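Mgp-operon protein 3 (Mycoplasma pneumoniae, PDB 6RJ1) is an adhesin, also known as P40/P90, that probably works with adhesin P1 in attaching the bacterium to sugar receptors on host cells. Local coordinates at residues D110-V115 against Q449-S454. Residues are numbered along the deposited sequence; the frame is centred on the assembly and turned at random.
Sequences DFASYV and QLYHTS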
ATOM      1  N   ASP A 110      -1.768 -17.765 -21.997  1.00 79.42           N
ATOM      2  CA  ASP A 110      -1.012 -17.293 -20.840  1.00 77.98           C
ATOM      3  C   ASP A 110      -1.897 -16.853 -19.660  1.00 78.14           C
ATOM      4  O   ASP A 110      -1.372 -16.636 -18.568  1.00 76.84           O
ATOM      5  CB  ASP A 110      -0.100 -16.133 -21.263  1.00 79.75           C
ATOM      6  CG  ASP A 110      -0.740 -15.069 -22.145  1.00 90.28           C
ATOM      7  OD1 ASP A 110      -1.901 -14.688 -21.873  1.00 91.17           O
ATOM      8  OD2 ASP A 110      -0.083 -14.628 -23.104  1.00 96.74           O
ATOM      9  N   PHE A 111      -3.227 -16.696 -19.896  1.00 72.65           N
ATOM     10  CA  PHE A 111      -4.242 -16.245 -18.931  1.00 71.38           C
ATOM     11  C   PHE A 111      -3.906 -14.867 -18.332  1.00 73.90           C
ATOM     12  O   PHE A 111      -4.189 -14.604 -17.163  1.00 73.68           O
ATOM     13  CB  PHE A 111      -4.540 -17.292 -17.840  1.00 72.83           C
ATOM     14  CG  PHE A 111      -4.930 -18.662 -18.343  1.00 74.10           C
ATOM     15  CD1 PHE A 111      -3.967 -19.622 -18.597  1.00 74.71           C
ATOM     16  CD2 PHE A 111      -6.269 -19.007 -18.513  1.00 76.92           C
ATOM     17  CE1 PHE A 111      -4.329 -20.897 -19.037  1.00 77.12           C
ATOM     18  CE2 PHE A 111      -6.628 -20.287 -18.943  1.00 76.76           C
ATOM     19  CZ  PHE A 111      -5.658 -21.223 -19.198  1.00 74.96           C
ATOM     20  N   ALA A 112      -3.316 -13.978 -19.160  1.00 68.82           N
ATOM     21  CA  ALA A 112      -2.953 -12.612 -18.787  1.00 67.52           C
ATOM     22  C   ALA A 112      -4.203 -11.799 -18.468  1.00 70.41           C
ATOM     23  O   ALA A 112      -5.291 -12.107 -18.960  1.00 70.24           O
ATOM     24  CB  ALA A 112      -2.197 -11.951 -19.927  1.00 68.04           C
ATOM     25  N   SER A 113      -4.050 -10.752 -17.661  1.00 65.85           N
ATOM     26  CA  SER A 113      -5.151  -9.863 -17.330  1.00 64.89           C
ATOM     27  C   SER A 113      -5.516  -8.975 -18.523  1.00 69.47           C
ATOM     28  O   SER A 113      -4.661  -8.647 -19.351  1.00 68.77           O
ATOM     29  CB  SER A 113      -4.794  -9.013 -16.125  1.00 66.24           C
ATOM     30  OG  SER A 113      -4.520  -9.840 -15.008  1.00 71.81           O
ATOM     31  N   TYR A 114      -6.795  -8.612 -18.622  1.00 67.31           N
ATOM     32  CA  TYR A 114      -7.274  -7.772 -19.714  1.00 67.36           C
ATOM     33  C   TYR A 114      -8.092  -6.602 -19.236  1.00 70.06           C
ATOM     34  O   TYR A 114      -8.759  -6.674 -18.201  1.00 69.01           O
ATOM     35  CB  TYR A 114      -8.130  -8.584 -20.705  1.00 68.55           C
ATOM     36  CG  TYR A 114      -7.336  -9.493 -21.606  1.00 70.78           C
ATOM     37  CD1 TYR A 114      -6.795  -9.025 -22.803  1.00 72.62           C
ATOM     38  CD2 TYR A 114      -7.142 -10.833 -21.282  1.00 71.80           C
ATOM     39  CE1 TYR A 114      -6.061  -9.862 -23.640  1.00 72.30           C
ATOM     40  CE2 TYR A 114      -6.406 -11.679 -22.108  1.00 72.62           C
ATOM     41  CZ  TYR A 114      -5.866 -11.191 -23.288  1.00 79.72           C
ATOM     42  OH  TYR A 114      -5.133 -12.030 -24.097  1.00 81.20           O
ATOM     43  N   VAL A 115      -8.042  -5.526 -20.024  1.00 66.59           N
ATOM     44  CA  VAL A 115      -8.876  -4.346 -19.881  1.00 66.31           C
ATOM     45  C   VAL A 115      -9.848  -4.526 -21.042  1.00 70.55           C
ATOM     46  O   VAL A 115      -9.407  -4.661 -22.191  1.00 70.72           O
ATOM     47  CB  VAL A 115      -8.097  -3.007 -19.950  1.00 69.87           C
ATOM     48  CG1 VAL A 115      -9.039  -1.831 -20.184  1.00 69.60           C
ATOM     49  CG2 VAL A 115      -7.282  -2.788 -18.685  1.00 69.38           C
ATOM     50  N   GLN A 449       2.167 -14.008  -8.091  1.00 57.72           N
ATOM     51  CA  GLN A 449       1.309 -13.356  -7.101  1.00 57.33           C
ATOM     52  C   GLN A 449       1.351 -11.862  -7.264  1.00 60.60           C
ATOM     53  O   GLN A 449       0.316 -11.222  -7.125  1.00 60.89           O
ATOM     54  CB  GLN A 449       1.683 -13.733  -5.660  1.00 58.35           C
ATOM     55  CG  GLN A 449       1.717 -15.229  -5.354  1.00 66.77           C
ATOM     56  CD  GLN A 449       0.380 -15.926  -5.311  1.00 72.23           C
ATOM     57  OE1 GLN A 449      -0.672 -15.385  -5.685  1.00 63.12           O
ATOM     58  NE2 GLN A 449       0.404 -17.159  -4.841  1.00 57.15           N
ATOM     59  N   LEU A 450       2.535 -11.312  -7.586  1.00 56.38           N
ATOM     60  CA  LEU A 450       2.700  -9.883  -7.825  1.00 55.93           C
ATOM     61  C   LEU A 450       1.982  -9.482  -9.116  1.00 62.56           C
ATOM     62  O   LEU A 450       1.364  -8.418  -9.142  1.00 63.15           O
ATOM     63  CB  LEU A 450       4.179  -9.457  -7.852  1.00 55.13           C
ATOM     64  CG  LEU A 450       4.956  -9.533  -6.538  1.00 58.40           C
ATOM     65  CD1 LEU A 450       6.445  -9.447  -6.788  1.00 58.13           C
ATOM     66  CD2 LEU A 450       4.510  -8.476  -5.557  1.00 59.30           C
ATOM     67  N   TYR A 451       2.001 -10.342 -10.158  1.00 59.36           N
ATOM     68  CA  TYR A 451       1.275 -10.023 -11.387  1.00 59.46           C
ATOM     69  C   TYR A 451      -0.240 -10.009 -11.154  1.00 65.12           C
ATOM     70  O   TYR A 451      -0.899  -9.021 -11.491  1.00 65.44           O
ATOM     71  CB  TYR A 451       1.662 -10.929 -12.575  1.00 60.41           C
ATOM     72  CG  TYR A 451       0.861 -10.605 -13.823  1.00 62.61           C
ATOM     73  CD1 TYR A 451       1.199  -9.521 -14.634  1.00 64.10           C
ATOM     74  CD2 TYR A 451      -0.296 -11.318 -14.139  1.00 63.51           C
ATOM     75  CE1 TYR A 451       0.427  -9.177 -15.740  1.00 64.25           C
ATOM     76  CE2 TYR A 451      -1.079 -10.977 -15.239  1.00 63.86           C
ATOM     77  CZ  TYR A 451      -0.710  -9.911 -16.039  1.00 70.69           C
ATOM     78  OH  TYR A 451      -1.477  -9.593 -17.126  1.00 73.08           O
ATOM     79  N   HIS A 452      -0.780 -11.103 -10.574  1.00 61.95           N
ATOM     80  CA  HIS A 452      -2.207 -11.268 -10.277  1.00 61.31           C
ATOM     81  C   HIS A 452      -2.759 -10.162  -9.376  1.00 64.69           C
ATOM     82  O   HIS A 452      -3.837  -9.647  -9.656  1.00 64.73           O
ATOM     83  CB  HIS A 452      -2.475 -12.650  -9.676  1.00 61.82           C
ATOM     84  CG  HIS A 452      -3.921 -13.021  -9.649  1.00 64.78           C
ATOM     85  ND1 HIS A 452      -4.669 -12.896  -8.501  1.00 66.48           N
ATOM     86  CD2 HIS A 452      -4.712 -13.502 -10.636  1.00 66.27           C
ATOM     87  CE1 HIS A 452      -5.885 -13.312  -8.814  1.00 65.80           C
ATOM     88  NE2 HIS A 452      -5.957 -13.685 -10.092  1.00 66.04           N
ATOM     89  N   THR A 453      -2.018  -9.773  -8.322  1.00 60.88           N
ATOM     90  CA  THR A 453      -2.444  -8.693  -7.423  1.00 59.70           C
ATOM     91  C   THR A 453      -2.279  -7.294  -8.060  1.00 63.18           C
ATOM     92  O   THR A 453      -3.041  -6.399  -7.720  1.00 63.32           O
ATOM     93  CB  THR A 453      -1.770  -8.792  -6.037  1.00 63.79           C
ATOM     94  OG1 THR A 453      -0.350  -8.827  -6.177  1.00 62.64           O
ATOM     95  CG2 THR A 453      -2.253  -9.984  -5.219  1.00 60.30           C
ATOM     96  N   SER A 454      -1.300  -7.099  -8.970  1.00 60.49           N
ATOM     97  CA  SER A 454      -1.061  -5.797  -9.616  1.00 60.56           C
ATOM     98  C   SER A 454      -2.177  -5.355 -10.589  1.00 65.74           C
ATOM     99  O   SER A 454      -2.289  -4.164 -10.898  1.00 65.13           O
ATOM    100  CB  SER A 454       0.298  -5.756 -10.304  1.00 62.55           C
ATOM    101  OG  SER A 454       0.364  -6.641 -11.409  1.00 68.17           O
TER
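Ala112 and Ser113 meet the phenol end of Tyr451, a side chain long enough to cross from helix 446-454 to the turn that leads into strand 114-121. That turn begins at Asp110, whose OD1 accepts the backbone N of Ala112 at 3.1 Å and so closes an Asx turn, a task suited to a short carboxylate; its other oxygen, OD2, forms a salt bridge with Lys133. Ala112 follows with a methyl group small enough to lie beside the phenol, CB standing 3.7 Å from Tyr451 OH.

Ser113 makes the polar link. Its backbone N donates to Tyr451 OH over 2.9 Å, moderately bent at 154°, and approaches in the plane of the ring, at its edge. The CG of Tyr451 lies anti to its own backbone N (chi1 178°), which carries the ring off the helix toward the turn. The same OH is also hydrogen-bonded to Leu134 O, so the buried hydroxyl has two backbone partners, Ser113 N and Leu134 O of strand 125-135. This strand adjoins 114-121 in a mixed eight-stranded sheet, and helix 446-454 is followed in the chain by strand 457-461, an outermost strand of that sheet; the phenol therefore ties the helix back to the middle strands. Serine suits its place by being compact and polar: its OG lies 3.6 Å from Tyr451 CE2, oblique to the ring, yet finds its hydrogen-bond partner in Thr455 OG1, just after residues 449-454.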